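PDB 5FP1: tonb-dependent siderophore receptor from Acinetobacter baumannii, which probably binds iron-chelating siderophores at the outer membrane, possibly ferric enterobactin, and takes part in the first step of iron uptake. Local coordinates for residues V57-I70 / R109-K121. Residues are numbered along the deposited sequence; the frame is centred on the assembly and turned at random.
Sequences VTTLADALRTVPGI and REMFAVEQVEVTK
Thr59 and Glu110 form a single beta bridge, framed by two backbone hydrogen bonds: Met111 N to Thr58 O, and Leu60 N to Arg109 O at 3.0 Å with an N-H...O angle of 163°. Arg109 O also accepts from a water that in turn accepts from Ala61 N, a link that ties the bridge to the first turn of helix 60-63, N-capped by Thr59 OG1 bonding Asp62 N. Beyond the bridge the backbones part, with Val67 CA 8.6 Å from Val119 CA, and side chains fill the interval.

The first torsion of Met111 (chi1 -65°) lays CG 3.5 Å from Thr59 C. Bends at chi2 and chi3 then bring Met111 CE to 4.2 Å from Ala63 CB. With chi1 at 175°, the Leu60 side chain extends away from the backbone N; from there CD1 meets Val117 CG1 at 4.0 Å, while the Leu60 and Arg109 side chains lie side by side, CD2 against Arg109 CD. Leu64, Val67 and Ile70 each send a methyl to Val119. Lys121 passes Val67 in the opposite direction, its NZ 3.9 Å from Val67 CG1, and a water links NZ to Pro68 O. Glu110 curls back so that OE1 accepts from Phe112 N at 2.9 Å.

This buried contact joins the short helix of the plug domain to its mixed sheet, where strand 114-121 runs between strands 43-47 and 135-141. Lys121 NZ also bonds Ser45 OG, and Met111 reaches Ile52 of helix 49-55. On the barrel side, Glu110 OE2 forms salt bridges with Arg163 and Arg200, tying the plug to strands 161-171 and 197-209.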
loop_
_atom_site.group_PDB
_atom_site.type_symbol
_atom_site.label_atom_id
_atom_site.label_comp_id
_atom_site.label_asym_id
_atom_site.label_seq_id
_atom_site.Cartn_x
_atom_site.Cartn_y
_atom_site.Cartn_z
ATOM N N VAL A 57 -10.806 10.844 -0.885
ATOM C CA VAL A 57 -9.749 10.029 -1.506
ATOM C C VAL A 57 -10.364 8.852 -2.225
ATOM O O VAL A 57 -11.258 8.173 -1.696
ATOM C CB VAL A 57 -8.659 9.578 -0.532
ATOM C CG1 VAL A 57 -7.790 10.760 -0.133
ATOM C CG2 VAL A 57 -9.254 8.893 0.684
ATOM N N THR A 58 -9.910 8.615 -3.445
ATOM C CA THR A 58 -10.505 7.580 -4.260
ATOM C C THR A 58 -9.625 6.339 -4.429
ATOM O O THR A 58 -10.106 5.292 -4.850
ATOM C CB THR A 58 -10.869 8.109 -5.646
ATOM O OG1 THR A 58 -9.677 8.394 -6.371
ATOM C CG2 THR A 58 -11.764 9.385 -5.536
ATOM N N THR A 59 -8.349 6.462 -4.095
ATOM C CA THR A 59 -7.428 5.329 -4.176
ATOM C C THR A 59 -6.692 5.178 -2.842
ATOM O O THR A 59 -6.502 6.148 -2.096
ATOM C CB THR A 59 -6.386 5.545 -5.280
ATOM O OG1 THR A 59 -5.547 6.651 -4.935
ATOM C CG2 THR A 59 -7.039 5.817 -6.644
ATOM N N LEU A 60 -6.262 3.963 -2.547
ATOM C CA LEU A 60 -5.411 3.732 -1.392
ATOM C C LEU A 60 -4.178 4.623 -1.409
ATOM O O LEU A 60 -3.794 5.179 -0.383
ATOM C CB LEU A 60 -4.979 2.260 -1.332
ATOM C CG LEU A 60 -3.973 1.929 -0.217
ATOM C CD1 LEU A 60 -4.636 2.138 1.142
ATOM C CD2 LEU A 60 -3.437 0.510 -0.321
ATOM N N ALA A 61 -3.544 4.756 -2.576
ATOM C CA ALA A 61 -2.323 5.528 -2.680
ATOM C C ALA A 61 -2.579 6.962 -2.179
ATOM O O ALA A 61 -1.812 7.503 -1.372
ATOM C CB ALA A 61 -1.837 5.543 -4.112
ATOM N N ASP A 62 -3.682 7.560 -2.631
ATOM C CA ASP A 62 -4.040 8.900 -2.182
ATOM C C ASP A 62 -4.343 8.912 -0.673
ATOM O O ASP A 62 -3.888 9.798 0.046
ATOM C CB ASP A 62 -5.234 9.447 -2.973
ATOM C CG ASP A 62 -4.862 9.814 -4.398
ATOM O OD1 ASP A 62 -3.683 10.006 -4.687
ATOM O OD2 ASP A 62 -5.743 9.874 -5.246
ATOM N N ALA A 63 -5.090 7.913 -0.205
ATOM C CA ALA A 63 -5.445 7.822 1.187
ATOM C C ALA A 63 -4.244 7.812 2.108
ATOM O O ALA A 63 -4.291 8.362 3.213
ATOM C CB ALA A 63 -6.311 6.604 1.439
ATOM N N LEU A 64 -3.186 7.135 1.677
ATOM C CA LEU A 64 -1.991 6.972 2.480
ATOM C C LEU A 64 -1.233 8.271 2.706
ATOM O O LEU A 64 -0.399 8.349 3.612
ATOM C CB LEU A 64 -1.068 5.922 1.827
ATOM C CG LEU A 64 -1.609 4.498 1.961
ATOM C CD1 LEU A 64 -0.737 3.558 1.134
ATOM C CD2 LEU A 64 -1.667 4.060 3.417
ATOM N N ARG A 65 -1.512 9.293 1.904
ATOM C CA ARG A 65 -0.885 10.597 2.128
ATOM C C ARG A 65 -1.217 11.145 3.522
ATOM O O ARG A 65 -0.478 11.978 4.035
ATOM C CB ARG A 65 -1.304 11.631 1.067
ATOM C CG ARG A 65 -2.614 12.358 1.357
ATOM C CD ARG A 65 -2.895 13.437 0.324
ATOM N NE ARG A 65 -4.136 14.133 0.619
ATOM C CZ ARG A 65 -5.238 14.026 -0.118
ATOM N NH1 ARG A 65 -5.242 13.277 -1.209
ATOM N NH2 ARG A 65 -6.316 14.682 0.230
ATOM N N THR A 66 -2.320 10.697 4.105
ATOM C CA THR A 66 -2.730 11.156 5.454
ATOM C C THR A 66 -1.940 10.541 6.579
ATOM O O THR A 66 -2.117 10.948 7.739
ATOM C CB THR A 66 -4.211 10.864 5.763
ATOM O OG1 THR A 66 -4.463 9.436 5.798
ATOM C CG2 THR A 66 -5.092 11.522 4.754
ATOM N N VAL A 67 -1.102 9.553 6.263
ATOM C CA VAL A 67 -0.294 8.875 7.285
ATOM C C VAL A 67 1.158 9.243 7.075
ATOM O O VAL A 67 1.789 8.785 6.113
ATOM C CB VAL A 67 -0.396 7.342 7.198
ATOM C CG1 VAL A 67 0.346 6.710 8.375
ATOM C CG2 VAL A 67 -1.850 6.898 7.173
ATOM N N PRO A 68 1.719 10.061 7.982
ATOM C CA PRO A 68 3.086 10.511 7.730
ATOM C C PRO A 68 4.083 9.374 7.753
ATOM O O PRO A 68 3.979 8.446 8.566
ATOM C CB PRO A 68 3.374 11.470 8.898
ATOM C CG PRO A 68 2.388 11.139 9.959
ATOM C CD PRO A 68 1.210 10.471 9.306
ATOM N N GLY A 69 5.065 9.465 6.882
ATOM C CA GLY A 69 6.157 8.505 6.861
ATOM C C GLY A 69 5.851 7.267 6.022
ATOM O O GLY A 69 6.712 6.406 5.877
ATOM N N ILE A 70 4.638 7.151 5.489
ATOM C CA ILE A 70 4.361 6.052 4.560
ATOM C C ILE A 70 4.812 6.663 3.250
ATOM O O ILE A 70 4.345 7.726 2.868
ATOM C CB ILE A 70 2.887 5.650 4.501
ATOM C CG1 ILE A 70 2.366 5.273 5.886
ATOM C CG2 ILE A 70 2.680 4.500 3.528
ATOM C CD1 ILE A 70 3.293 4.408 6.683
ATOM N N ARG A 109 -5.233 0.026 -5.763
ATOM C CA ARG A 109 -6.462 -0.305 -5.040
ATOM C C ARG A 109 -7.377 0.917 -4.905
ATOM O O ARG A 109 -6.893 2.038 -4.692
ATOM C CB ARG A 109 -6.129 -0.878 -3.675
ATOM C CG ARG A 109 -5.436 -2.231 -3.778
ATOM C CD ARG A 109 -4.723 -2.629 -2.502
ATOM N NE ARG A 109 -4.035 -3.915 -2.633
ATOM C CZ ARG A 109 -2.907 -4.111 -3.294
ATOM N NH1 ARG A 109 -2.278 -3.089 -3.873
ATOM N NH2 ARG A 109 -2.401 -5.338 -3.370
ATOM N N GLU A 110 -8.679 0.665 -5.049
ATOM C CA GLU A 110 -9.729 1.678 -4.923
ATOM C C GLU A 110 -10.276 1.786 -3.516
ATOM O O GLU A 110 -10.178 0.843 -2.710
ATOM C CB GLU A 110 -10.925 1.342 -5.832
ATOM C CG GLU A 110 -11.122 2.299 -7.003
ATOM C CD GLU A 110 -11.967 3.529 -6.671
ATOM O OE1 GLU A 110 -12.634 3.525 -5.628
ATOM O OE2 GLU A 110 -11.961 4.511 -7.470
ATOM N N MET A 111 -10.929 2.908 -3.252
ATOM C CA MET A 111 -11.547 3.119 -1.938
ATOM C C MET A 111 -13.069 2.899 -1.918
ATOM O O MET A 111 -13.661 2.983 -0.848
ATOM C CB MET A 111 -11.243 4.526 -1.439
ATOM C CG MET A 111 -9.760 4.793 -1.174
ATOM S SD MET A 111 -9.071 3.731 0.111
ATOM C CE MET A 111 -9.882 4.457 1.529
ATOM N N PHE A 112 -13.706 2.607 -3.057
ATOM C CA PHE A 112 -15.184 2.651 -3.091
ATOM C C PHE A 112 -15.847 1.638 -2.181
ATOM O O PHE A 112 -16.909 1.915 -1.640
ATOM C CB PHE A 112 -15.772 2.544 -4.506
ATOM C CG PHE A 112 -15.936 1.141 -5.017
ATOM C CD1 PHE A 112 -14.871 0.471 -5.604
ATOM C CD2 PHE A 112 -17.181 0.509 -4.977
ATOM C CE1 PHE A 112 -15.015 -0.802 -6.112
ATOM C CE2 PHE A 112 -17.336 -0.761 -5.507
ATOM C CZ PHE A 112 -16.254 -1.424 -6.063
ATOM N N ALA A 113 -15.242 0.477 -1.986
ATOM C CA ALA A 113 -15.822 -0.528 -1.111
ATOM C C ALA A 113 -15.151 -0.591 0.251
ATOM O O ALA A 113 -15.333 -1.565 0.979
ATOM C CB ALA A 113 -15.744 -1.889 -1.758
ATOM N N VAL A 114 -14.391 0.436 0.588
ATOM C CA VAL A 114 -13.574 0.441 1.806
ATOM C C VAL A 114 -14.241 1.244 2.929
ATOM O O VAL A 114 -14.553 2.407 2.759
ATOM C CB VAL A 114 -12.185 1.033 1.541
ATOM C CG1 VAL A 114 -11.362 1.086 2.817
ATOM C CG2 VAL A 114 -11.451 0.232 0.494
ATOM N N GLU A 115 -14.409 0.604 4.082
ATOM C CA GLU A 115 -14.880 1.253 5.317
ATOM C C GLU A 115 -13.768 2.090 5.977
ATOM O O GLU A 115 -13.933 3.270 6.281
ATOM C CB GLU A 115 -15.327 0.134 6.281
ATOM C CG GLU A 115 -15.894 0.612 7.613
ATOM C CD GLU A 115 -17.322 1.161 7.496
ATOM O OE1 GLU A 115 -17.990 0.972 6.454
ATOM O OE2 GLU A 115 -17.775 1.794 8.455
ATOM N N GLN A 116 -12.612 1.456 6.196
ATOM C CA GLN A 116 -11.449 2.115 6.797
ATOM C C GLN A 116 -10.184 1.369 6.419
ATOM O O GLN A 116 -10.258 0.262 5.933
ATOM C CB GLN A 116 -11.564 2.180 8.333
ATOM C CG GLN A 116 -11.553 0.839 9.016
ATOM C CD GLN A 116 -12.188 0.864 10.398
ATOM O OE1 GLN A 116 -13.128 1.609 10.643
ATOM N NE2 GLN A 116 -11.704 0.015 11.282
ATOM N N VAL A 117 -9.027 2.003 6.622
ATOM C CA VAL A 117 -7.754 1.375 6.314
ATOM C C VAL A 117 -6.945 1.349 7.618
ATOM O O VAL A 117 -6.791 2.368 8.278
ATOM C CB VAL A 117 -6.951 2.181 5.270
ATOM C CG1 VAL A 117 -5.667 1.439 4.933
ATOM C CG2 VAL A 117 -7.769 2.412 4.013
ATOM N N GLU A 118 -6.459 0.179 7.993
ATOM C CA GLU A 118 -5.694 0.027 9.210
ATOM C C GLU A 118 -4.238 -0.207 8.885
ATOM O O GLU A 118 -3.875 -1.218 8.216
ATOM C CB GLU A 118 -6.259 -1.124 10.038
ATOM C CG GLU A 118 -7.729 -0.934 10.374
ATOM C CD GLU A 118 -8.261 -1.932 11.380
ATOM O OE1 GLU A 118 -7.502 -2.831 11.846
ATOM O OE2 GLU A 118 -9.455 -1.804 11.697
ATOM N N VAL A 119 -3.392 0.709 9.353
ATOM C CA VAL A 119 -1.948 0.603 9.130
ATOM C C VAL A 119 -1.247 0.154 10.409
ATOM O O VAL A 119 -1.170 0.910 11.398
ATOM C CB VAL A 119 -1.371 1.932 8.672
ATOM C CG1 VAL A 119 0.096 1.793 8.308
ATOM C CG2 VAL A 119 -2.157 2.479 7.471
ATOM N N THR A 120 -0.718 -1.060 10.385
ATOM C CA THR A 120 0.080 -1.560 11.476
ATOM C C THR A 120 1.477 -1.066 11.222
ATOM O O THR A 120 2.021 -1.242 10.121
ATOM C CB THR A 120 0.042 -3.094 11.553
ATOM O OG1 THR A 120 -1.294 -3.502 11.857
ATOM C CG2 THR A 120 0.974 -3.603 12.628
ATOM N N LYS A 121 2.080 -0.440 12.225
ATOM C CA LYS A 121 3.450 0.025 12.096
ATOM C C LYS A 121 4.334 -0.744 13.069
ATOM O O LYS A 121 4.011 -0.868 14.260
ATOM C CB LYS A 121 3.525 1.543 12.337
ATOM C CG LYS A 121 2.694 2.372 11.373
ATOM C CD LYS A 121 2.851 3.865 11.659
ATOM C CE LYS A 121 1.544 4.622 11.530
ATOM N NZ LYS A 121 1.630 6.032 12.043
HETATM O O HOH W 1 -4.158 2.962 -4.974
HETATM O O HOH W 2 3.792 7.613 11.052
#